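Local coordinates for histidinol-phosphatase (PDB 3FVV), which probably dephosphorylates L-histidinol phosphate to L-histidinol, the direct precursor of histidine, as a magnesium-dependent hydrolase of the HAD superfamily, at residues A[4-9]-A[108-113]; A[12-17]-A[184-189]; A[79-84]-A[119-124]. All coordinates share one frame; numbering follows the deposited sequence.

Interaction 1 (A[4-9]-A[108-113])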
ATOM      1  N   ARG A   4       1.926 -25.227   1.836  1.00 31.23           N
ATOM      2  CA  ARG A   4       1.368 -23.879   1.880  1.00 28.83           C
ATOM      3  C   ARG A   4       2.015 -22.875   0.883  1.00 25.57           C
ATOM      4  O   ARG A   4       3.175 -22.996   0.519  1.00 25.16           O
ATOM      5  CB  ARG A   4       1.418 -23.335   3.296  1.00 29.54           C
ATOM      6  CG  ARG A   4       0.376 -22.262   3.475  1.00 32.97           C
ATOM      7  CD  ARG A   4       0.326 -21.729   4.872  1.00 36.32           C
ATOM      8  NE  ARG A   4      -0.926 -20.986   5.037  1.00 41.53           N
ATOM      9  CZ  ARG A   4      -1.275 -20.302   6.132  1.00 42.99           C
ATOM     10  NH1 ARG A   4      -0.442 -20.253   7.190  1.00 42.50           N
ATOM     11  NH2 ARG A   4      -2.455 -19.667   6.164  1.00 40.56           N
ATOM     12  N   ARG A   5       1.239 -21.913   0.408  1.00 21.55           N
ATOM     13  CA  ARG A   5       1.789 -20.854  -0.432  1.00 19.60           C
ATOM     14  C   ARG A   5       1.639 -19.505   0.271  1.00 17.65           C
ATOM     15  O   ARG A   5       0.828 -19.355   1.187  1.00 16.09           O
ATOM     16  CB  ARG A   5       1.147 -20.875  -1.803  1.00 18.87           C
ATOM     17  CG  ARG A   5       1.145 -22.363  -2.360  1.00 19.99           C
ATOM     18  CD  ARG A   5       0.367 -22.515  -3.601  1.00 21.19           C
ATOM     19  NE  ARG A   5      -0.891 -21.771  -3.500  1.00 26.13           N
ATOM     20  CZ  ARG A   5      -1.713 -21.597  -4.527  1.00 28.26           C
ATOM     21  NH1 ARG A   5      -1.427 -22.178  -5.703  1.00 31.72           N
ATOM     22  NH2 ARG A   5      -2.832 -20.896  -4.387  1.00 22.14           N
ATOM     23  N   LEU A   6       2.463 -18.554  -0.130  1.00 16.49           N
ATOM     24  CA  LEU A   6       2.382 -17.185   0.392  1.00 15.66           C
ATOM     25  C   LEU A   6       1.802 -16.323  -0.732  1.00 15.26           C
ATOM     26  O   LEU A   6       2.209 -16.449  -1.915  1.00 13.66           O
ATOM     27  CB  LEU A   6       3.760 -16.688   0.742  1.00 15.93           C
ATOM     28  CG  LEU A   6       3.908 -15.311   1.368  1.00 13.55           C
ATOM     29  CD1 LEU A   6       3.271 -15.290   2.708  1.00  9.81           C
ATOM     30  CD2 LEU A   6       5.431 -15.011   1.370  1.00 10.86           C
ATOM     31  N   ALA A   7       0.881 -15.438  -0.362  1.00 12.80           N
ATOM     32  CA  ALA A   7       0.349 -14.514  -1.322  1.00 12.07           C
ATOM     33  C   ALA A   7       0.415 -13.081  -0.828  1.00 12.05           C
ATOM     34  O   ALA A   7      -0.269 -12.700   0.140  1.00 13.93           O
ATOM     35  CB  ALA A   7      -1.165 -14.930  -1.658  1.00 11.27           C
ATOM     36  N   LEU A   8       1.172 -12.264  -1.539  1.00 11.79           N
ATOM     37  CA  LEU A   8       1.376 -10.878  -1.208  1.00 12.29           C
ATOM     38  C   LEU A   8       0.694 -10.011  -2.272  1.00 12.84           C
ATOM     39  O   LEU A   8       0.837 -10.240  -3.490  1.00 12.49           O
ATOM     40  CB  LEU A   8       2.878 -10.550  -1.192  1.00 12.31           C
ATOM     41  CG  LEU A   8       3.703 -11.487  -0.264  1.00 12.67           C
ATOM     42  CD1 LEU A   8       5.232 -11.156  -0.399  1.00 10.89           C
ATOM     43  CD2 LEU A   8       3.255 -11.452   1.175  1.00 12.22           C
ATOM     44  N   PHE A   9       0.005  -8.985  -1.785  1.00 12.26           N
ATOM     45  CA  PHE A   9      -0.675  -8.029  -2.619  1.00 12.53           C
ATOM     46  C   PHE A   9      -0.220  -6.607  -2.398  1.00 12.50           C
ATOM     47  O   PHE A   9      -0.274  -6.099  -1.301  1.00 12.07           O
ATOM     48  CB  PHE A   9      -2.167  -8.142  -2.360  1.00 11.67           C
ATOM     49  CG  PHE A   9      -2.677  -9.508  -2.502  1.00 12.95           C
ATOM     50  CD1 PHE A   9      -3.006 -10.004  -3.750  1.00 10.82           C
ATOM     51  CD2 PHE A   9      -2.793 -10.323  -1.398  1.00 11.69           C
ATOM     52  CE1 PHE A   9      -3.468 -11.271  -3.892  1.00 11.28           C
ATOM     53  CE2 PHE A   9      -3.273 -11.608  -1.510  1.00 14.54           C
ATOM     54  CZ  PHE A   9      -3.645 -12.080  -2.760  1.00 12.76           C
ATOM     55  N   GLY A 108      -6.040 -21.618   1.284  1.00 12.22           N
ATOM     56  CA  GLY A 108      -5.241 -21.751   2.483  1.00 13.40           C
ATOM     57  C   GLY A 108      -3.974 -20.897   2.460  1.00 12.82           C
ATOM     58  O   GLY A 108      -3.134 -21.062   3.293  1.00 13.01           O
ATOM     59  N   ASP A 109      -3.797 -20.025   1.485  1.00 12.42           N
ATOM     60  CA  ASP A 109      -2.540 -19.291   1.365  1.00 12.56           C
ATOM     61  C   ASP A 109      -2.398 -18.362   2.569  1.00 12.94           C
ATOM     62  O   ASP A 109      -3.406 -17.939   3.147  1.00 15.08           O
ATOM     63  CB  ASP A 109      -2.458 -18.539   0.036  1.00 13.11           C
ATOM     64  CG  ASP A 109      -2.420 -19.498  -1.191  1.00 17.07           C
ATOM     65  OD1 ASP A 109      -2.265 -20.742  -0.936  1.00 14.31           O
ATOM     66  OD2 ASP A 109      -2.519 -19.004  -2.378  1.00 16.14           O
ATOM     67  N   LEU A 110      -1.166 -18.104   2.997  1.00 13.02           N
ATOM     68  CA  LEU A 110      -0.891 -17.022   3.950  1.00 13.75           C
ATOM     69  C   LEU A 110      -0.911 -15.698   3.165  1.00 13.06           C
ATOM     70  O   LEU A 110      -0.092 -15.517   2.311  1.00 14.16           O
ATOM     71  CB  LEU A 110       0.465 -17.217   4.629  1.00 13.83           C
ATOM     72  CG  LEU A 110       0.908 -16.085   5.567  1.00 16.67           C
ATOM     73  CD1 LEU A 110      -0.168 -15.881   6.649  1.00 14.75           C
ATOM     74  CD2 LEU A 110       2.352 -16.329   6.149  1.00 16.04           C
ATOM     75  N   CYS A 111      -1.828 -14.793   3.465  1.00 13.15           N
ATOM     76  CA  CYS A 111      -2.052 -13.567   2.655  1.00 14.00           C
ATOM     77  C   CYS A 111      -1.743 -12.280   3.443  1.00 13.93           C
ATOM     78  O   CYS A 111      -2.110 -12.151   4.594  1.00 13.95           O
ATOM     79  CB  CYS A 111      -3.502 -13.486   2.178  1.00 13.59           C
ATOM     80  SG  CYS A 111      -3.949 -14.867   1.124  1.00 17.98           S
ATOM     81  N   ALA A 112      -1.077 -11.332   2.759  1.00 14.37           N
ATOM     82  CA  ALA A 112      -0.659 -10.061   3.322  1.00 12.49           C
ATOM     83  C   ALA A 112      -0.781  -8.989   2.241  1.00 13.03           C
ATOM     84  O   ALA A 112      -0.488  -9.226   1.027  1.00 14.45           O
ATOM     85  CB  ALA A 112       0.815 -10.128   3.804  1.00 12.58           C
ATOM     86  N   LEU A 113      -1.182  -7.809   2.701  1.00 11.72           N
ATOM     87  CA  LEU A 113      -1.143  -6.593   1.929  1.00 13.11           C
ATOM     88  C   LEU A 113       0.190  -5.880   2.210  1.00 12.81           C
ATOM     89  O   LEU A 113       0.547  -5.651   3.386  1.00 11.36           O
ATOM     90  CB  LEU A 113      -2.364  -5.732   2.273  1.00 12.18           C
ATOM     91  CG  LEU A 113      -2.777  -4.544   1.412  1.00 15.89           C
ATOM     92  CD1 LEU A 113      -3.288  -4.921   0.036  1.00 17.20           C
ATOM     93  CD2 LEU A 113      -3.883  -3.714   2.145  1.00 14.25           C
TER
HETATM   94  O   HOH W   1      -1.617 -22.668   0.527  1.00 20.29           O
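R5 and D109 meet at the N-terminal side of two neighbouring parallel strands, 5-9 and 110-115, of the Rossmann-like sheet of the HAD fold. The R5 guanidinium grips the carboxylate side-on, one nitrogen to each oxygen: NE of R5 lies 3.1 Å from OD1 of D109, and NH2 of R5 lies 2.8 Å from OD2 of D109. The two planes stand 54° apart, which leaves OD1 close to the guanidinium plane and OD2 tilted out of it. A bend in the arginine chain (chi3 -43°) brings NE round to the carboxylate. OD2 is also bonded to H104; a water accepts from N of R5 and sits close to OD1. R4 extends its chain (CG to NE) to the turn just before the second strand. Its NE donates to O of G108 at 2.8 Å, within the guanidinium plane, while CB of L110 sits over the centre of one face, 3.8 Å above it. G108 ends the preceding helix in a Schellman motif. Further along, L6 pairs with L110, A7 with C111, L8 with A112 and F9 with L113. L6 and L110 lie side by side and point the same way, CD1 of L6 3.7 Å from CD2 of L110, and W167 of helix 158-170 packs on both. On the other face of the sheet, beside helix 95-106, the F9 ring turns an edge to C111, its CE2 4.1 Å from the cysteine CB. Four backbone hydrogen bonds join the strands; in one, N of A7 donates to O of L110 at 2.8 Å and a nearly straight 175°.

Interaction 2 (A[12-17]-A[184-189]). With SO4 (sulfate ion), chain C.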
ATOM      1  N   ASP A  12      -2.152   0.069  -4.004  1.00 13.38           N
ATOM      2  CA  ASP A  12      -2.572   1.201  -4.832  1.00 13.62           C
ATOM      3  C   ASP A  12      -2.396   0.877  -6.286  1.00 13.05           C
ATOM      4  O   ASP A  12      -1.314   0.546  -6.697  1.00 12.36           O
ATOM      5  CB  ASP A  12      -1.836   2.481  -4.419  1.00 13.81           C
ATOM      6  CG  ASP A  12      -2.098   2.846  -2.951  1.00 15.05           C
ATOM      7  OD1 ASP A  12      -3.257   2.849  -2.504  1.00 14.67           O
ATOM      8  OD2 ASP A  12      -1.149   3.069  -2.202  1.00 20.22           O
ATOM      9  N   HIS A  13      -3.503   0.914  -7.034  1.00 13.64           N
ATOM     10  CA  HIS A  13      -3.543   0.601  -8.474  1.00 14.54           C
ATOM     11  C   HIS A  13      -3.418  -0.873  -8.756  1.00 14.96           C
ATOM     12  O   HIS A  13      -3.447  -1.269  -9.899  1.00 16.68           O
ATOM     13  CB  HIS A  13      -2.477   1.361  -9.240  1.00 15.57           C
ATOM     14  CG  HIS A  13      -2.642   2.838  -9.130  1.00 20.28           C
ATOM     15  ND1 HIS A  13      -3.727   3.492  -9.660  1.00 23.35           N
ATOM     16  CD2 HIS A  13      -1.904   3.778  -8.500  1.00 25.65           C
ATOM     17  CE1 HIS A  13      -3.635   4.782  -9.392  1.00 24.48           C
ATOM     18  NE2 HIS A  13      -2.535   4.985  -8.693  1.00 26.63           N
ATOM     19  N   THR A  14      -3.307  -1.695  -7.724  1.00 14.63           N
ATOM     20  CA  THR A  14      -3.282  -3.160  -7.886  1.00 14.58           C
ATOM     21  C   THR A  14      -4.622  -3.698  -7.429  1.00 13.58           C
ATOM     22  O   THR A  14      -5.359  -4.235  -8.212  1.00 15.36           O
ATOM     23  CB  THR A  14      -2.132  -3.781  -7.035  1.00 13.98           C
ATOM     24  OG1 THR A  14      -0.890  -3.370  -7.607  1.00 19.02           O
ATOM     25  CG2 THR A  14      -2.201  -5.333  -6.995  1.00 15.41           C
ATOM     26  N   LEU A  15      -4.946  -3.531  -6.150  1.00 14.03           N
ATOM     27  CA  LEU A  15      -6.242  -3.981  -5.650  1.00 14.74           C
ATOM     28  C   LEU A  15      -7.286  -2.877  -5.721  1.00 14.01           C
ATOM     29  O   LEU A  15      -8.454  -3.182  -5.739  1.00 15.66           O
ATOM     30  CB  LEU A  15      -6.117  -4.576  -4.243  1.00 14.71           C
ATOM     31  CG  LEU A  15      -5.410  -5.940  -4.074  1.00 14.16           C
ATOM     32  CD1 LEU A  15      -5.540  -6.391  -2.637  1.00  8.04           C
ATOM     33  CD2 LEU A  15      -5.984  -7.004  -5.043  1.00 12.66           C
ATOM     34  N   LEU A  16      -6.874  -1.591  -5.812  1.00 14.00           N
ATOM     35  CA  LEU A  16      -7.810  -0.484  -5.901  1.00 13.39           C
ATOM     36  C   LEU A  16      -7.467   0.335  -7.155  1.00 13.51           C
ATOM     37  O   LEU A  16      -6.290   0.494  -7.483  1.00 11.22           O
ATOM     38  CB  LEU A  16      -7.742   0.419  -4.664  1.00 14.07           C
ATOM     39  CG  LEU A  16      -8.029  -0.176  -3.293  1.00 15.04           C
ATOM     40  CD1 LEU A  16      -7.666   0.885  -2.249  1.00 16.71           C
ATOM     41  CD2 LEU A  16      -9.442  -0.579  -3.237  1.00 18.84           C
ATOM     42  N   PRO A  17      -8.490   0.838  -7.863  1.00 13.75           N
ATOM     43  CA  PRO A  17      -8.249   1.596  -9.076  1.00 14.58           C
ATOM     44  C   PRO A  17      -7.903   3.037  -8.732  1.00 15.27           C
ATOM     45  O   PRO A  17      -8.264   3.911  -9.431  1.00 16.13           O
ATOM     46  CB  PRO A  17      -9.595   1.514  -9.812  1.00 15.36           C
ATOM     47  CG  PRO A  17     -10.608   1.357  -8.735  1.00 16.24           C
ATOM     48  CD  PRO A  17      -9.928   0.587  -7.646  1.00 14.77           C
ATOM     49  N   TYR A 184       1.534  -9.628  -6.391  1.00 12.10           N
ATOM     50  CA  TYR A 184       0.879  -8.859  -7.388  1.00 11.43           C
ATOM     51  C   TYR A 184       1.237  -7.364  -7.259  1.00 12.13           C
ATOM     52  O   TYR A 184       1.092  -6.795  -6.194  1.00 13.31           O
ATOM     53  CB  TYR A 184      -0.646  -8.998  -7.225  1.00 11.44           C
ATOM     54  CG  TYR A 184      -1.221 -10.393  -7.373  1.00 11.53           C
ATOM     55  CD1 TYR A 184      -1.931 -10.753  -8.502  1.00 13.71           C
ATOM     56  CD2 TYR A 184      -1.096 -11.331  -6.357  1.00 15.19           C
ATOM     57  CE1 TYR A 184      -2.470 -12.006  -8.616  1.00 14.64           C
ATOM     58  CE2 TYR A 184      -1.604 -12.600  -6.481  1.00 13.19           C
ATOM     59  CZ  TYR A 184      -2.313 -12.923  -7.609  1.00 14.04           C
ATOM     60  OH  TYR A 184      -2.850 -14.182  -7.720  1.00 13.06           O
ATOM     61  N   SER A 185       1.704  -6.715  -8.329  1.00 12.68           N
ATOM     62  CA  SER A 185       1.932  -5.290  -8.290  1.00 13.12           C
ATOM     63  C   SER A 185       1.879  -4.673  -9.671  1.00 13.18           C
ATOM     64  O   SER A 185       1.998  -5.346 -10.658  1.00 13.15           O
ATOM     65  CB  SER A 185       3.256  -4.907  -7.573  1.00 13.63           C
ATOM     66  OG  SER A 185       3.285  -3.488  -7.298  1.00 13.65           O
ATOM     67  N   ASP A 186       1.762  -3.354  -9.701  1.00 14.46           N
ATOM     68  CA  ASP A 186       1.535  -2.589 -10.944  1.00 14.74           C
ATOM     69  C   ASP A 186       2.741  -1.797 -11.394  1.00 14.80           C
ATOM     70  O   ASP A 186       2.740  -1.328 -12.529  1.00 14.84           O
ATOM     71  CB  ASP A 186       0.455  -1.554 -10.748  1.00 15.24           C
ATOM     72  CG  ASP A 186       0.858  -0.492  -9.740  1.00 15.22           C
ATOM     73  OD1 ASP A 186       1.288  -0.901  -8.676  1.00 21.91           O
ATOM     74  OD2 ASP A 186       0.820   0.719 -10.023  1.00 18.78           O
ATOM     75  N   SER A 187       3.738  -1.667 -10.522  1.00 14.76           N
ATOM     76  CA  SER A 187       4.749  -0.613 -10.614  1.00 15.45           C
ATOM     77  C   SER A 187       6.176  -1.111 -10.669  1.00 16.01           C
ATOM     78  O   SER A 187       6.544  -2.081  -9.982  1.00 15.15           O
ATOM     79  CB  SER A 187       4.649   0.256  -9.370  1.00 16.16           C
ATOM     80  OG  SER A 187       5.691   1.210  -9.330  1.00 16.71           O
ATOM     81  N   VAL A 188       7.015  -0.387 -11.417  1.00 16.95           N
ATOM     82  CA  VAL A 188       8.420  -0.722 -11.509  1.00 16.81           C
ATOM     83  C   VAL A 188       9.088  -0.515 -10.168  1.00 16.34           C
ATOM     84  O   VAL A 188      10.110  -1.138  -9.911  1.00 15.50           O
ATOM     85  CB  VAL A 188       9.162   0.055 -12.639  1.00 18.40           C
ATOM     86  CG1 VAL A 188      10.640  -0.261 -12.632  1.00 18.14           C
ATOM     87  CG2 VAL A 188       8.585  -0.316 -14.017  1.00 16.68           C
ATOM     88  N   ASN A 189       8.489   0.310  -9.293  1.00 15.95           N
ATOM     89  CA  ASN A 189       8.959   0.449  -7.911  1.00 15.07           C
ATOM     90  C   ASN A 189       9.035  -0.872  -7.181  1.00 14.54           C
ATOM     91  O   ASN A 189       9.838  -1.037  -6.285  1.00 14.29           O
ATOM     92  CB  ASN A 189       8.054   1.361  -7.088  1.00 14.88           C
ATOM     93  CG  ASN A 189       8.276   2.868  -7.356  1.00 17.36           C
ATOM     94  OD1 ASN A 189       7.353   3.683  -7.192  1.00 22.71           O
ATOM     95  ND2 ASN A 189       9.472   3.235  -7.673  1.00 14.93           N
TER
HETATM   96  S   SO4 C 233       1.548   0.942  -2.878  1.00 25.07           S
HETATM   97  O1  SO4 C 233       0.385   0.056  -2.490  1.00 21.78           O
HETATM   98  O2  SO4 C 233       2.857   0.530  -2.238  1.00 17.15           O
HETATM   99  O3  SO4 C 233       1.537   0.966  -4.332  1.00 24.98           O
HETATM  100  O4  SO4 C 233       1.327   2.323  -2.423  1.00 20.50           O
HETATM  101  O   HOH W   2       1.346   2.346  -7.887  1.00 20.75           O
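D186 faces H13 and T14 across the active-site end of the sheet, where the DxDxT loop that follows strand 5-9 comes up against the loop leaving strand 180-185, both elements of HAD catalytic sites. The direct contacts are van der Waals ones, with no hydrogen bond between the segments. CB of H13 touches OD2 of D186 at 3.4 Å, and the imidazole plane is turned 39° from that of the carboxylate. With chi1 at 65°, CG of D186 sits between its own backbone N and carbonyl carbon, and the carboxylate lies near O of D12, CB of H13 and OG1 of T14. The methyl CG2 of T14 packs on Y184, 3.7 Å from its carbonyl O and 4.0 Å from its CB, the two side chains crossing at about a right angle.

Polar contacts run through third parties. OG1 of T14 is hydrogen-bonded to D10; OD1 of D186, 3.5 Å from OG1 of T14, is a neighbour and not a partner. A water donates to OD2 of D186 at 2.7 Å and, weakly, to O of D12. A sulfate, probably from the crystallisation liquor, accepts from the backbone N of D12 through O1 at 3.0 Å, in a nearly straight bond; L11, T115, A116 and K160 complete its grip. The D12 carboxylate itself is bonded to S20 through OD1 and to T117 through OD2.

The carboxylates of D10 and D186 and the carbonyl of D12 thus gather oxygens beside a bound tetrahedral anion, an array consistent with the magnesium and phosphate sites of HAD phosphatases.

Interaction 3 (A[79-84]-A[119-124])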
ATOM      1  N   ALA A  79     -12.638   8.823  12.943  1.00  9.05           N
ATOM      2  CA  ALA A  79     -13.965   9.213  12.501  1.00  9.73           C
ATOM      3  C   ALA A  79     -13.837   9.651  11.021  1.00 10.51           C
ATOM      4  O   ALA A  79     -14.538   9.151  10.170  1.00  9.95           O
ATOM      5  CB  ALA A  79     -14.568  10.338  13.422  1.00  9.79           C
ATOM      6  N   TRP A  80     -12.838  10.480  10.707  1.00 10.98           N
ATOM      7  CA  TRP A  80     -12.671  10.922   9.315  1.00 11.49           C
ATOM      8  C   TRP A  80     -12.272   9.822   8.339  1.00 11.29           C
ATOM      9  O   TRP A  80     -12.712   9.789   7.193  1.00 11.52           O
ATOM     10  CB  TRP A  80     -11.699  12.111   9.207  1.00 11.73           C
ATOM     11  CG  TRP A  80     -12.064  13.256  10.085  1.00 10.68           C
ATOM     12  CD1 TRP A  80     -13.270  13.527  10.587  1.00 13.16           C
ATOM     13  CD2 TRP A  80     -11.182  14.262  10.586  1.00 11.75           C
ATOM     14  NE1 TRP A  80     -13.222  14.628  11.384  1.00 12.78           N
ATOM     15  CE2 TRP A  80     -11.943  15.123  11.371  1.00 12.49           C
ATOM     16  CE3 TRP A  80      -9.816  14.531  10.410  1.00 12.81           C
ATOM     17  CZ2 TRP A  80     -11.384  16.244  12.053  1.00 14.57           C
ATOM     18  CZ3 TRP A  80      -9.269  15.646  11.055  1.00 13.82           C
ATOM     19  CH2 TRP A  80     -10.051  16.476  11.876  1.00 15.48           C
ATOM     20  N   HIS A  81     -11.450   8.896   8.793  1.00 12.93           N
ATOM     21  CA  HIS A  81     -11.108   7.770   7.956  1.00 11.73           C
ATOM     22  C   HIS A  81     -12.323   6.884   7.641  1.00 11.39           C
ATOM     23  O   HIS A  81     -12.432   6.387   6.579  1.00  9.46           O
ATOM     24  CB  HIS A  81      -9.945   7.001   8.543  1.00 11.02           C
ATOM     25  CG  HIS A  81      -9.432   5.940   7.638  1.00 11.28           C
ATOM     26  ND1 HIS A  81      -8.381   6.140   6.758  1.00 14.19           N
ATOM     27  CD2 HIS A  81      -9.855   4.687   7.428  1.00  9.88           C
ATOM     28  CE1 HIS A  81      -8.172   5.037   6.070  1.00 10.56           C
ATOM     29  NE2 HIS A  81      -9.054   4.141   6.452  1.00 13.30           N
ATOM     30  N   GLU A  82     -13.222   6.681   8.581  1.00 12.18           N
ATOM     31  CA  GLU A  82     -14.445   5.949   8.264  1.00 13.60           C
ATOM     32  C   GLU A  82     -15.237   6.609   7.168  1.00 13.38           C
ATOM     33  O   GLU A  82     -15.737   5.980   6.292  1.00 14.36           O
ATOM     34  CB  GLU A  82     -15.363   5.756   9.486  1.00 14.34           C
ATOM     35  CG  GLU A  82     -14.762   4.947  10.607  1.00 17.91           C
ATOM     36  CD  GLU A  82     -15.527   5.077  11.928  1.00 24.76           C
ATOM     37  OE1 GLU A  82     -16.648   5.613  11.931  1.00 28.36           O
ATOM     38  OE2 GLU A  82     -14.988   4.686  12.991  1.00 24.73           O
ATOM     39  N   GLU A  83     -15.328   7.918   7.181  1.00 13.61           N
ATOM     40  CA  GLU A  83     -16.021   8.598   6.114  1.00 14.15           C
ATOM     41  C   GLU A  83     -15.301   8.384   4.775  1.00 13.70           C
ATOM     42  O   GLU A  83     -15.930   8.235   3.764  1.00 14.05           O
ATOM     43  CB  GLU A  83     -16.093  10.099   6.491  1.00 14.94           C
ATOM     44  CG  GLU A  83     -16.692  10.995   5.410  1.00 18.98           C
ATOM     45  CD  GLU A  83     -16.501  12.503   5.786  1.00 23.74           C
ATOM     46  OE1 GLU A  83     -16.439  12.808   7.011  1.00 23.66           O
ATOM     47  OE2 GLU A  83     -16.340  13.347   4.861  1.00 22.43           O
ATOM     48  N   PHE A  84     -13.967   8.442   4.796  1.00 13.44           N
ATOM     49  CA  PHE A  84     -13.111   8.157   3.664  1.00 13.35           C
ATOM     50  C   PHE A  84     -13.356   6.749   3.129  1.00 13.41           C
ATOM     51  O   PHE A  84     -13.406   6.540   1.921  1.00 10.90           O
ATOM     52  CB  PHE A  84     -11.651   8.333   4.093  1.00 13.65           C
ATOM     53  CG  PHE A  84     -10.609   7.955   3.048  1.00 10.45           C
ATOM     54  CD1 PHE A  84     -10.507   8.674   1.854  1.00 13.23           C
ATOM     55  CD2 PHE A  84      -9.715   6.972   3.293  1.00 10.67           C
ATOM     56  CE1 PHE A  84      -9.566   8.401   0.915  1.00  9.67           C
ATOM     57  CE2 PHE A  84      -8.699   6.636   2.332  1.00 11.10           C
ATOM     58  CZ  PHE A  84      -8.624   7.364   1.152  1.00 12.23           C
ATOM     59  N   SER A 119       0.143   2.547   7.424  1.00  9.64           N
ATOM     60  CA  SER A 119      -0.728   1.608   8.091  1.00 11.20           C
ATOM     61  C   SER A 119      -1.985   2.219   8.782  1.00 10.82           C
ATOM     62  O   SER A 119      -2.998   1.560   8.871  1.00 10.20           O
ATOM     63  CB  SER A 119       0.045   0.709   9.073  1.00 11.24           C
ATOM     64  OG  SER A 119       0.647   1.494  10.082  1.00 11.91           O
ATOM     65  N   PHE A 120      -1.967   3.486   9.192  1.00 11.32           N
ATOM     66  CA  PHE A 120      -3.187   4.105   9.639  1.00  9.86           C
ATOM     67  C   PHE A 120      -4.234   4.159   8.506  1.00 10.02           C
ATOM     68  O   PHE A 120      -5.403   3.853   8.694  1.00 10.52           O
ATOM     69  CB  PHE A 120      -2.983   5.534  10.204  1.00 11.22           C
ATOM     70  CG  PHE A 120      -4.284   6.179  10.568  1.00  9.73           C
ATOM     71  CD1 PHE A 120      -4.938   5.826  11.735  1.00 12.99           C
ATOM     72  CD2 PHE A 120      -4.933   7.013   9.686  1.00 13.28           C
ATOM     73  CE1 PHE A 120      -6.194   6.368  12.050  1.00 12.70           C
ATOM     74  CE2 PHE A 120      -6.195   7.532  10.003  1.00 10.00           C
ATOM     75  CZ  PHE A 120      -6.793   7.203  11.174  1.00 10.82           C
ATOM     76  N   VAL A 121      -3.796   4.574   7.344  1.00  9.72           N
ATOM     77  CA  VAL A 121      -4.656   4.667   6.174  1.00 10.65           C
ATOM     78  C   VAL A 121      -5.046   3.305   5.630  1.00 10.77           C
ATOM     79  O   VAL A 121      -6.155   3.147   5.191  1.00 11.54           O
ATOM     80  CB  VAL A 121      -3.989   5.565   5.053  1.00 10.92           C
ATOM     81  CG1 VAL A 121      -4.780   5.499   3.723  1.00  9.69           C
ATOM     82  CG2 VAL A 121      -3.859   7.007   5.564  1.00 10.33           C
ATOM     83  N   THR A 122      -4.187   2.304   5.716  1.00  9.98           N
ATOM     84  CA  THR A 122      -4.452   1.039   5.028  1.00 11.14           C
ATOM     85  C   THR A 122      -4.943  -0.119   5.876  1.00 11.11           C
ATOM     86  O   THR A 122      -5.414  -1.084   5.338  1.00 10.82           O
ATOM     87  CB  THR A 122      -3.213   0.569   4.234  1.00 10.75           C
ATOM     88  OG1 THR A 122      -2.047   0.627   5.070  1.00 10.79           O
ATOM     89  CG2 THR A 122      -2.996   1.486   2.991  1.00 10.91           C
ATOM     90  N   ALA A 123      -4.795  -0.044   7.188  1.00 10.71           N
ATOM     91  CA  ALA A 123      -5.301  -1.128   8.071  1.00 11.15           C
ATOM     92  C   ALA A 123      -6.756  -1.517   7.800  1.00 10.18           C
ATOM     93  O   ALA A 123      -7.046  -2.689   7.600  1.00 12.31           O
ATOM     94  CB  ALA A 123      -5.031  -0.821   9.559  1.00 10.20           C
ATOM     95  N   PRO A 124      -7.679  -0.560   7.732  1.00 10.05           N
ATOM     96  CA  PRO A 124      -9.100  -0.958   7.469  1.00 10.29           C
ATOM     97  C   PRO A 124      -9.334  -1.476   6.041  1.00 10.65           C
ATOM     98  O   PRO A 124     -10.306  -2.131   5.790  1.00  9.50           O
ATOM     99  CB  PRO A 124      -9.908   0.339   7.690  1.00 10.20           C
ATOM    100  CG  PRO A 124      -9.016   1.146   8.629  1.00  9.42           C
ATOM    101  CD  PRO A 124      -7.579   0.829   8.177  1.00  9.85           C
TER
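H81 reaches from helix 74-89 to the first turns of helix 119-128, a contact between the helical region inserted after strand 5-9, probably the cap, and a helix of the core domain. The short axes cross at 51° and come within 10.6 Å, and H81 buries more of its surface here than any other residue of the two segments. Its CB begins the contact, resting 4.1 Å from CE2 of F120 and as near to CZ. CG, anti to the backbone N (chi1 -172°), carries the ring out toward the second helix. There the ring is oblique to that of F120, the planes 70° apart and the centroids 5.5 Å. One face of the imidazole receives O of F120, 4.0 Å above the plane and offset toward the rim. In an unbroken helix that oxygen would take a bond from the residue four on, but that residue is P124, which has no N-H, and the helix is kinked there. ND1 of H81 lies beside CA and O of V121. O of V121 lies at the edge of the ring, 2.9 Å from CE1 of H81, the closest approach of the contact. NE2 of H81 lies 3.3 Å from the same oxygen, at an angle too poor for a hydrogen bond. Tip to tip with P124, NE2 also meets its CG at 3.7 Å, and CD2 touches that carbon too. One turn on, CE2 of F84 packs against CG1 of V121 at 4.3 Å. W24 of helix 20-30 packs against H81, F84, F120 and V121. Two backbone carbonyls thus face the imidazole, one over its face and one at its edge; they would tend to favour positive charge on the ring and to polarise its CE1-H bond.

From the N terminus, strand 5-9 enters the core first; its partner in interaction 1 arrives about a hundred residues later, after a largely helical excursion. The loop 12-17, directly after that strand, waits longer still for 184-189, so interaction 2 spans most of the chain. Interaction 3, between 79-84 and 119-124, falls wholly within that span, whereas interactions 1 and 2 cross, as do 1 and 3. Interactions 1 and 2 also touch, since strand 5-9 lies between 110-115 and 180-185 in one sheet and F9 packs on both Y184 and L15. Interaction 3, about 23 Å from interaction 1 centre to centre, joins the inserted helices to the helix following strand 110-115.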